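Outer membrane protein YopM (PDB 1JL5) probably acts as a secreted leucine-rich-repeat effector that alters host cell physiology and favours bacterial survival, and assembles as a hollow tetrameric cylinder. Local coordinates at residues L175-A180 and A199-N204; P195-I200 and D212-L217; R310-L315 and I330-L335; S345-A350 and E365-R370. One frame throughout, in Å; residues are numbered along the deposited sequence.

Contact 1: residues L175-A180 and A199-N204; sequences LEFIAA and AIYADN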
# COMPACT_ATOMS: atom_id res chain seq x y z
N LEU A 175 15.41 33.50 19.09
CA LEU A 175 14.91 32.34 18.37
C LEU A 175 15.99 31.57 17.63
O LEU A 175 16.68 32.11 16.78
CB LEU A 175 13.82 32.77 17.38
CG LEU A 175 13.08 31.60 16.75
CD1 LEU A 175 12.53 30.72 17.84
CD2 LEU A 175 11.95 32.09 15.86
N GLU A 176 16.14 30.30 17.97
CA GLU A 176 17.13 29.46 17.33
C GLU A 176 16.41 28.44 16.48
O GLU A 176 16.93 27.94 15.49
CB GLU A 176 17.96 28.72 18.36
CG GLU A 176 18.44 29.55 19.52
CD GLU A 176 19.48 28.83 20.34
OE1 GLU A 176 19.36 27.60 20.50
OE2 GLU A 176 20.43 29.49 20.82
N PHE A 177 15.18 28.14 16.89
CA PHE A 177 14.41 27.14 16.20
C PHE A 177 12.94 27.43 16.24
O PHE A 177 12.36 27.67 17.30
CB PHE A 177 14.70 25.77 16.84
CG PHE A 177 13.82 24.66 16.35
CD1 PHE A 177 12.46 24.63 16.65
CD2 PHE A 177 14.36 23.60 15.62
CE1 PHE A 177 11.65 23.57 16.24
CE2 PHE A 177 13.56 22.53 15.21
CZ PHE A 177 12.21 22.52 15.52
N ILE A 178 12.33 27.43 15.07
CA ILE A 178 10.90 27.63 15.00
C ILE A 178 10.30 26.65 14.02
O ILE A 178 10.69 26.57 12.85
CB ILE A 178 10.50 29.06 14.60
CG1 ILE A 178 8.97 29.17 14.66
CG2 ILE A 178 11.04 29.40 13.22
CD1 ILE A 178 8.44 30.56 14.54
N ALA A 179 9.36 25.86 14.53
CA ALA A 179 8.64 24.90 13.73
C ALA A 179 7.24 25.48 13.75
O ALA A 179 6.62 25.57 14.80
CB ALA A 179 8.67 23.53 14.38
N ALA A 180 6.78 25.93 12.59
CA ALA A 180 5.45 26.50 12.47
C ALA A 180 4.79 25.83 11.29
O ALA A 180 3.90 26.37 10.64
CB ALA A 180 5.55 28.00 12.24
N ALA A 199 17.05 26.81 12.51
CA ALA A 199 16.10 25.89 11.90
C ALA A 199 14.71 26.47 11.80
O ALA A 199 14.16 26.98 12.77
CB ALA A 199 16.06 24.58 12.68
N ILE A 200 14.15 26.39 10.60
CA ILE A 200 12.82 26.88 10.36
C ILE A 200 12.01 25.77 9.72
O ILE A 200 12.40 25.21 8.70
CB ILE A 200 12.79 28.05 9.37
CG1 ILE A 200 13.57 29.24 9.92
CG2 ILE A 200 11.34 28.44 9.08
CD1 ILE A 200 13.72 30.36 8.91
N TYR A 201 10.90 25.44 10.35
CA TYR A 201 9.99 24.45 9.81
C TYR A 201 8.75 25.27 9.59
O TYR A 201 8.16 25.79 10.54
CB TYR A 201 9.74 23.32 10.81
CG TYR A 201 10.96 22.48 11.04
CD1 TYR A 201 12.00 22.93 11.85
CD2 TYR A 201 11.10 21.23 10.43
CE1 TYR A 201 13.14 22.17 12.04
CE2 TYR A 201 12.24 20.46 10.62
CZ TYR A 201 13.26 20.94 11.43
OH TYR A 201 14.39 20.19 11.62
N ALA A 202 8.39 25.44 8.33
CA ALA A 202 7.22 26.22 7.98
C ALA A 202 6.53 25.49 6.85
O ALA A 202 5.78 26.07 6.08
CB ALA A 202 7.64 27.62 7.55
N ASP A 203 6.81 24.20 6.75
CA ASP A 203 6.20 23.38 5.72
C ASP A 203 4.71 23.33 5.99
O ASP A 203 4.25 23.68 7.08
CB ASP A 203 6.75 21.96 5.80
CG ASP A 203 6.57 21.36 7.17
OD1 ASP A 203 7.20 21.88 8.12
OD2 ASP A 203 5.80 20.39 7.31
N ASN A 204 3.95 22.89 5.00
CA ASN A 204 2.52 22.76 5.15
C ASN A 204 1.85 24.01 5.67
O ASN A 204 1.17 24.00 6.69
CB ASN A 204 2.23 21.59 6.07
CG ASN A 204 2.56 20.28 5.42
OD1 ASN A 204 1.80 19.80 4.58
ND2 ASN A 204 3.70 19.70 5.77
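The rings of Phe177 and Tyr201 meet obliquely on one face of two adjacent parallel strands, 177-179 and 199-201. Their centroids are 5.1 Å apart with the planes turned 37°, and it is CE2 and CZ of Phe177 that press on the CD1-CE1 side of Tyr201. On the same face CD2 of Phe177 also touches the methyl of Ala199, CD2 to CB 3.5 Å. CG of Phe177, anti to the backbone N (chi1 172°), leaves CB on the side toward Tyr201. Further along, Ala179 CB touches Tyr201 CB at 3.7 Å. The other face carries Ile178 and Ile200, a looser pair, CG2 of the first to CG1 of the second at 4.2 Å.

These side chains are set in register by the parallel backbone pairing between them. Ala199 N donates to Glu176 O, Ile178 N to Ala199 O (3.0 Å), and Tyr201 N to Ile178 O (2.8 Å). A fourth bond, Ala180 N to Tyr201 O, is modelled very short at 2.5 Å. CA-H groups of Phe177, Ile200 and Ala179 lean on the same carbonyl oxygens. Past the strand, Asn204 ND2 binds Asp203 OD2 on its anti side (2.7 Å).

The pairing joins two successive leucine-rich repeats, and the axes of strands 177-179 and 199-201 lie 8° apart. Asn183 and Asn205 both reach Ala180 O with their amides, an asparagine pattern familiar from this fold. Strand 157-159 continues the array beyond Phe177 and Ile178, and strand 219-221 does so beyond Ile200 and Tyr201.

Contact 2: residues P195-I200 and D212-L217; sequences PFLTAI and DLPLSL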
# COMPACT_ATOMS: atom_id res chain seq x y z
N PRO A 195 19.53 36.46 14.54
CA PRO A 195 20.94 36.06 14.64
C PRO A 195 21.20 34.61 14.99
O PRO A 195 22.25 34.07 14.66
CB PRO A 195 21.48 37.01 15.70
CG PRO A 195 20.31 37.16 16.62
CD PRO A 195 19.18 37.38 15.64
N PHE A 196 20.25 33.96 15.66
CA PHE A 196 20.47 32.58 16.08
C PHE A 196 19.51 31.57 15.49
O PHE A 196 19.55 30.40 15.85
CB PHE A 196 20.43 32.51 17.60
CG PHE A 196 21.35 33.49 18.27
CD1 PHE A 196 22.73 33.35 18.17
CD2 PHE A 196 20.84 34.59 18.95
CE1 PHE A 196 23.59 34.28 18.74
CE2 PHE A 196 21.69 35.53 19.53
CZ PHE A 196 23.06 35.37 19.42
N LEU A 197 18.64 32.02 14.59
CA LEU A 197 17.69 31.11 13.98
C LEU A 197 18.44 30.15 13.08
O LEU A 197 18.99 30.53 12.04
CB LEU A 197 16.65 31.89 13.16
CG LEU A 197 15.52 31.02 12.60
CD1 LEU A 197 14.85 30.25 13.73
CD2 LEU A 197 14.53 31.89 11.88
N THR A 198 18.48 28.89 13.48
CA THR A 198 19.20 27.90 12.70
C THR A 198 18.26 26.93 12.00
O THR A 198 18.62 26.31 11.01
CB THR A 198 20.14 27.10 13.59
OG1 THR A 198 19.36 26.35 14.53
CG2 THR A 198 21.07 28.03 14.34
N ALA A 199 17.05 26.81 12.51
CA ALA A 199 16.10 25.89 11.90
C ALA A 199 14.71 26.47 11.80
O ALA A 199 14.16 26.98 12.77
CB ALA A 199 16.06 24.58 12.68
N ILE A 200 14.15 26.39 10.60
CA ILE A 200 12.82 26.88 10.36
C ILE A 200 12.01 25.77 9.72
O ILE A 200 12.40 25.21 8.70
CB ILE A 200 12.79 28.05 9.37
CG1 ILE A 200 13.57 29.24 9.92
CG2 ILE A 200 11.34 28.44 9.08
CD1 ILE A 200 13.72 30.36 8.91
N ASP A 212 13.50 36.65 3.63
CA ASP A 212 14.91 36.40 3.41
C ASP A 212 15.33 35.62 4.64
O ASP A 212 14.87 35.88 5.74
CB ASP A 212 15.69 37.71 3.29
CG ASP A 212 15.37 38.44 2.01
OD1 ASP A 212 15.33 37.78 0.96
OD2 ASP A 212 15.16 39.67 2.05
N LEU A 213 16.21 34.65 4.44
CA LEU A 213 16.64 33.80 5.52
C LEU A 213 17.81 34.36 6.30
O LEU A 213 18.68 35.03 5.75
CB LEU A 213 16.97 32.42 4.97
CG LEU A 213 15.84 31.85 4.10
CD1 LEU A 213 16.22 30.47 3.60
CD2 LEU A 213 14.55 31.79 4.91
N PRO A 214 17.84 34.08 7.61
CA PRO A 214 18.92 34.55 8.48
C PRO A 214 20.21 33.82 8.17
O PRO A 214 20.21 32.62 7.88
CB PRO A 214 18.40 34.24 9.87
CG PRO A 214 17.62 32.99 9.65
CD PRO A 214 16.85 33.31 8.39
N LEU A 215 21.31 34.55 8.24
CA LEU A 215 22.62 34.00 7.98
C LEU A 215 22.86 32.75 8.82
O LEU A 215 23.58 31.84 8.42
CB LEU A 215 23.68 35.04 8.33
CG LEU A 215 25.14 34.62 8.18
CD1 LEU A 215 25.46 34.48 6.70
CD2 LEU A 215 26.05 35.65 8.84
N SER A 216 22.24 32.72 9.99
CA SER A 216 22.41 31.60 10.90
C SER A 216 21.65 30.34 10.50
O SER A 216 21.96 29.26 10.98
CB SER A 216 21.97 32.01 12.30
OG SER A 216 20.63 32.48 12.26
N LEU A 217 20.68 30.48 9.61
CA LEU A 217 19.86 29.34 9.22
C LEU A 217 20.67 28.14 8.76
O LEU A 217 21.52 28.23 7.88
CB LEU A 217 18.87 29.73 8.12
CG LEU A 217 17.67 28.79 8.00
CD1 LEU A 217 16.87 28.85 9.31
CD2 LEU A 217 16.80 29.18 6.83
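Ser216 reaches the backbone of Leu197 through its hydroxyl, the single hydrogen bond between the segments: OG donates to Leu197 O at 2.6 Å. The hydroxyl stands above the carbonyl plane, 46° out of it, with a C=O...OG angle of 117°. Ser216 OG sits between its own N and carbonyl carbon (chi1 56°), which turns it to that oxygen, and a weak bond links it to Leu194 O as well. Leu217 N is also near Leu197 O but points badly for a bond, and its hydrogen goes instead to Pro214 O at 2.8 Å, closing the type I turn from Pro214 to Leu217.

Carbon-bound hydrogens add weaker contacts to backbone oxygens. Leu217 CA approaches Leu197 O, and Thr198 CA approaches Ser216 O at 3.5 Å. The hydroxyl of Thr198 is engaged by Glu176 O of the preceding repeat.

The apolar contacts lie on the interior side. Leu217 CG is anti to its N, and CD1 beyond it pushes into Ile200, meeting CG1 at a tight 3.4 Å and CD1 at 3.5 Å; the two side chains cross at about a right angle. Leu197 runs beside Leu217, pointing the same way, and lays CB against Pro214 CG (3.8 Å). More loosely, Ile200 CD1 touches Leu213 CD2.

The chemistry is thus divided: a buried leucine-proline-isoleucine interior, and beside it a serine hydroxyl that satisfies a backbone carbonyl where the entry to one leucine-rich repeat meets the turn leading into the next.

Contact 3: residues R310-L315 and I330-L335; sequences RSLCDL and IELPAL
Pro333 wedges its ring between Leu312 and Leu315, where the convex-side segments of two consecutive leucine-rich repeats run alongside each other, their end-to-end directions 5° apart. The apolar contacts centre on that ring. Its CD lies against Leu312 CB at 3.5 Å, while its CG meets Leu315 CG at 3.4 Å, closer than usual for carbons, with the two side chains at about a right angle. Leu315 CG is anti to its own carbonyl carbon (chi1 -53°), which sets it against the proline ring. Toward the interior, Leu312 lies beside Leu332, pointing the same way, CD1 to CD2 4.0 Å, and Leu315 CD1 touches Leu335 CD2.

The polar link is made by water. One molecule donates to Arg310 O and accepts from Glu331 N; a second accepts from Leu312 N and donates to Glu331 O (2.6 Å). These two stand where direct strand pairing would need the backbones nearer together.

At the Arg310 end, the guanidinium turns to a second subunit and forms a salt bridge with Glu228 of that chain. At the far end of the pair, another water bridges the repeats, accepting from Leu315 N at 2.6 Å and donating to Ala334 O at 2.5 Å.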
# COMPACT_ATOMS: atom_id res chain seq x y z
N ARG A 310 15.43 10.54 -18.48
CA ARG A 310 15.67 9.61 -19.56
C ARG A 310 17.06 9.05 -19.41
O ARG A 310 17.38 8.00 -19.95
CB ARG A 310 15.61 10.32 -20.90
CG ARG A 310 14.28 10.91 -21.25
CD ARG A 310 14.19 10.81 -22.74
NE ARG A 310 13.47 11.92 -23.33
CZ ARG A 310 13.33 12.05 -24.64
NH1 ARG A 310 13.86 11.14 -25.44
NH2 ARG A 310 12.66 13.07 -25.14
N SER A 311 17.90 9.78 -18.69
CA SER A 311 19.26 9.33 -18.48
C SER A 311 19.80 9.94 -17.21
O SER A 311 19.45 11.05 -16.83
CB SER A 311 20.14 9.74 -19.66
OG SER A 311 20.26 11.14 -19.72
N LEU A 312 20.66 9.18 -16.56
CA LEU A 312 21.29 9.63 -15.35
C LEU A 312 22.75 9.82 -15.67
O LEU A 312 23.36 9.00 -16.36
CB LEU A 312 21.18 8.57 -14.26
CG LEU A 312 19.85 8.39 -13.54
CD1 LEU A 312 20.01 7.30 -12.49
CD2 LEU A 312 19.45 9.71 -12.90
N CYS A 313 23.31 10.91 -15.16
CA CYS A 313 24.72 11.17 -15.36
C CYS A 313 25.38 10.10 -14.50
O CYS A 313 24.70 9.35 -13.80
CB CYS A 313 25.06 12.54 -14.79
SG CYS A 313 24.47 12.70 -13.10
N ASP A 314 26.70 10.02 -14.54
CA ASP A 314 27.40 9.04 -13.73
C ASP A 314 27.03 9.33 -12.29
O ASP A 314 26.81 10.48 -11.91
CB ASP A 314 28.91 9.15 -13.92
CG ASP A 314 29.34 8.77 -15.31
OD1 ASP A 314 28.83 7.75 -15.84
OD2 ASP A 314 30.19 9.48 -15.88
N LEU A 315 26.95 8.28 -11.50
CA LEU A 315 26.60 8.43 -10.11
C LEU A 315 27.85 8.58 -9.27
O LEU A 315 28.85 7.91 -9.50
CB LEU A 315 25.81 7.21 -9.65
CG LEU A 315 24.61 6.94 -10.56
CD1 LEU A 315 24.01 5.58 -10.25
CD2 LEU A 315 23.58 8.05 -10.38
N ILE A 330 16.04 3.92 -19.66
CA ILE A 330 16.07 2.66 -20.37
C ILE A 330 17.38 2.02 -19.93
O ILE A 330 17.65 0.85 -20.20
CB ILE A 330 16.05 2.87 -21.89
CG1 ILE A 330 17.21 3.76 -22.32
CG2 ILE A 330 14.73 3.48 -22.32
CD1 ILE A 330 18.30 3.02 -23.04
N GLU A 331 18.17 2.79 -19.20
CA GLU A 331 19.44 2.31 -18.72
C GLU A 331 19.92 3.11 -17.53
O GLU A 331 19.76 4.33 -17.47
CB GLU A 331 20.48 2.37 -19.85
CG GLU A 331 21.78 1.69 -19.54
CD GLU A 331 22.65 1.58 -20.79
OE1 GLU A 331 23.04 2.63 -21.33
OE2 GLU A 331 22.93 0.44 -21.22
N LEU A 332 20.49 2.41 -16.55
CA LEU A 332 21.03 3.07 -15.38
C LEU A 332 22.53 3.16 -15.60
O LEU A 332 23.12 2.31 -16.26
CB LEU A 332 20.77 2.24 -14.13
CG LEU A 332 19.32 2.16 -13.66
CD1 LEU A 332 19.23 1.22 -12.47
CD2 LEU A 332 18.82 3.54 -13.29
N PRO A 333 23.16 4.21 -15.07
CA PRO A 333 24.60 4.30 -15.26
C PRO A 333 25.24 3.26 -14.35
O PRO A 333 24.54 2.60 -13.57
CB PRO A 333 24.92 5.72 -14.82
CG PRO A 333 23.91 5.96 -13.75
CD PRO A 333 22.65 5.38 -14.35
N ALA A 334 26.56 3.10 -14.45
CA ALA A 334 27.25 2.15 -13.61
C ALA A 334 26.85 2.49 -12.19
O ALA A 334 26.79 3.66 -11.81
CB ALA A 334 28.76 2.29 -13.78
N LEU A 335 26.55 1.47 -11.40
CA LEU A 335 26.14 1.71 -10.03
C LEU A 335 27.36 1.87 -9.14
O LEU A 335 28.27 1.05 -9.16
CB LEU A 335 25.28 0.56 -9.54
CG LEU A 335 24.00 0.35 -10.35
CD1 LEU A 335 23.25 -0.85 -9.80
CD2 LEU A 335 23.15 1.61 -10.30
O HOH W 1 18.40 5.64 -19.77
O HOH W 2 21.04 6.59 -17.48
O HOH W 3 27.97 4.49 -16.23
O HOH W 4 27.60 5.95 -12.54

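Contact 4: residues S345-A350 and E365-R370; sequences SFNHLA and EYNPLR
Phe346 and Tyr366 lie side by side and point the same way, equivalent residues in the loops that follow the strands of two successive leucine-rich repeats. The planes are within 17° of parallel but displaced, leaving little overlap although the centroids are 4.7 Å apart. In both, CG stands anti to the carbonyl carbon, so the two CB-CG bonds leave their backbones in the same direction.

Next along the chain, Asn367 lies alongside Leu349 and turns its amide to the loop of the preceding repeat. Its OD1 accepts from Leu349 N, although that oxygen is crowded in the model and its place less sure; its ND2 binds Ala344 O and Val364 O. Asn347 does the like one repeat earlier, its ND2 going to Val324 O and Ala344 O. This is the row of buried asparagines characteristic of leucine-rich repeats, in which an amide satisfies backbone groups of its own turn and the one before.

Pro368 crosses His348 at about a right angle and sets CG over one face of the imidazole, 4.0 Å from the centroid and offset toward the rim. The NE2 of His348 bonds to Ser206 of a second subunit. On the interior side of the loops, Leu369 CD1 packs on Leu349 CB at 3.6 Å.

At the strand end, a water joins Ser345 OG, also bonded to Ser325 OG, and Glu365 OE2, a carboxylate also in a salt bridge with Arg383. At the other end Arg370 N donates to Ala350 O at 2.7 Å, on a lone pair in the carbonyl plane, with an N-H...O angle of 161°.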
# COMPACT_ATOMS: atom_id res chain seq x y z
N SER A 345 12.61 1.17 -10.01
CA SER A 345 11.37 0.57 -10.46
C SER A 345 10.63 1.57 -11.34
O SER A 345 10.90 2.77 -11.31
CB SER A 345 10.52 0.24 -9.24
OG SER A 345 10.39 1.39 -8.45
N PHE A 346 9.69 1.06 -12.12
CA PHE A 346 8.89 1.90 -13.00
C PHE A 346 9.74 2.73 -13.93
O PHE A 346 9.64 3.96 -13.98
CB PHE A 346 7.99 2.79 -12.16
CG PHE A 346 7.00 2.03 -11.35
CD1 PHE A 346 5.93 1.38 -11.97
CD2 PHE A 346 7.14 1.95 -9.97
CE1 PHE A 346 5.01 0.66 -11.22
CE2 PHE A 346 6.22 1.23 -9.21
CZ PHE A 346 5.16 0.58 -9.84
N ASN A 347 10.60 2.05 -14.65
CA ASN A 347 11.45 2.69 -15.62
C ASN A 347 11.42 1.79 -16.81
O ASN A 347 10.65 0.84 -16.84
CB ASN A 347 12.87 2.84 -15.08
CG ASN A 347 13.03 4.11 -14.29
OD1 ASN A 347 13.04 5.19 -14.86
ND2 ASN A 347 13.14 3.98 -12.98
N HIS A 348 12.25 2.09 -17.80
CA HIS A 348 12.27 1.28 -19.00
C HIS A 348 13.59 0.54 -19.08
O HIS A 348 14.21 0.47 -20.14
CB HIS A 348 12.10 2.17 -20.22
CG HIS A 348 11.39 1.48 -21.33
ND1 HIS A 348 10.01 1.46 -21.41
CD2 HIS A 348 11.85 0.74 -22.36
CE1 HIS A 348 9.66 0.73 -22.45
NE2 HIS A 348 10.75 0.28 -23.04
N LEU A 349 14.03 -0.00 -17.96
CA LEU A 349 15.28 -0.72 -17.91
C LEU A 349 15.17 -2.11 -18.51
O LEU A 349 14.29 -2.89 -18.13
CB LEU A 349 15.77 -0.84 -16.47
CG LEU A 349 15.92 0.48 -15.73
CD1 LEU A 349 16.42 0.21 -14.33
CD2 LEU A 349 16.87 1.40 -16.50
N ALA A 350 16.04 -2.41 -19.46
CA ALA A 350 16.08 -3.72 -20.08
C ALA A 350 17.01 -4.52 -19.17
O ALA A 350 16.88 -5.73 -19.02
CB ALA A 350 16.67 -3.63 -21.48
N GLU A 365 11.37 -3.13 -9.68
CA GLU A 365 10.06 -3.63 -10.05
C GLU A 365 9.53 -2.83 -11.24
O GLU A 365 9.78 -1.64 -11.36
CB GLU A 365 9.12 -3.44 -8.86
CG GLU A 365 9.80 -2.67 -7.71
CD GLU A 365 8.86 -2.26 -6.60
OE1 GLU A 365 8.12 -3.14 -6.09
OE2 GLU A 365 8.87 -1.07 -6.23
N TYR A 366 8.83 -3.51 -12.14
CA TYR A 366 8.24 -2.86 -13.29
C TYR A 366 9.22 -2.15 -14.19
O TYR A 366 9.23 -0.92 -14.32
CB TYR A 366 7.16 -1.89 -12.80
CG TYR A 366 6.16 -2.60 -11.93
CD1 TYR A 366 5.27 -3.54 -12.47
CD2 TYR A 366 6.12 -2.38 -10.56
CE1 TYR A 366 4.38 -4.23 -11.67
CE2 TYR A 366 5.23 -3.07 -9.74
CZ TYR A 366 4.36 -3.99 -10.31
OH TYR A 366 3.46 -4.67 -9.51
N ASN A 367 10.06 -2.95 -14.80
CA ASN A 367 11.05 -2.50 -15.75
C ASN A 367 11.03 -3.64 -16.75
O ASN A 367 10.88 -4.80 -16.36
CB ASN A 367 12.43 -2.40 -15.10
CG ASN A 367 12.70 -1.02 -14.54
OD1 ASN A 367 12.91 -0.07 -15.29
ND2 ASN A 367 12.68 -0.90 -13.22
N PRO A 368 11.12 -3.33 -18.04
CA PRO A 368 11.11 -4.40 -19.05
C PRO A 368 12.45 -5.11 -19.02
O PRO A 368 13.15 -5.19 -20.02
CB PRO A 368 10.88 -3.63 -20.34
CG PRO A 368 11.61 -2.36 -20.09
CD PRO A 368 11.17 -2.01 -18.68
N LEU A 369 12.81 -5.58 -17.83
CA LEU A 369 14.07 -6.29 -17.63
C LEU A 369 14.10 -7.57 -18.44
O LEU A 369 13.23 -8.43 -18.29
CB LEU A 369 14.23 -6.61 -16.14
CG LEU A 369 15.17 -5.75 -15.29
CD1 LEU A 369 15.08 -4.29 -15.67
CD2 LEU A 369 14.81 -5.96 -13.83
N ARG A 370 15.09 -7.70 -19.31
CA ARG A 370 15.24 -8.90 -20.12
C ARG A 370 15.61 -10.04 -19.18
O ARG A 370 15.39 -11.21 -19.47
CB ARG A 370 16.33 -8.68 -21.17
CG ARG A 370 16.07 -7.46 -22.02
CD ARG A 370 17.18 -7.17 -23.02
NE ARG A 370 16.91 -5.94 -23.75
CZ ARG A 370 15.82 -5.74 -24.50
NH1 ARG A 370 14.91 -6.70 -24.61
NH2 ARG A 370 15.64 -4.58 -25.12
O HOH W 5 9.21 1.57 -6.07
O HOH W 6 8.08 0.02 -16.77

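In the fold
Contacts 1 and 2 adjoin, their centres about 10 Å apart, and share Ala199 and Ile200 of strand 199-201: contact 1 pairs that strand with the previous one, contact 2 joins its approach to the turn of the next repeat. Contacts 3 and 4, with centres about 13 Å apart, touch where Leu332 CD1 meets Leu349 CD1 at 3.5 Å, and both reach the second subunit. The two pairs stand well apart along the solenoid, contact 1 about 36 Å from contact 3 and contact 2 about 43 Å from contact 4, centre to centre. Contact 4 comes nearest to calcium, the Phe346 side chain about 5 Å from a bound ion.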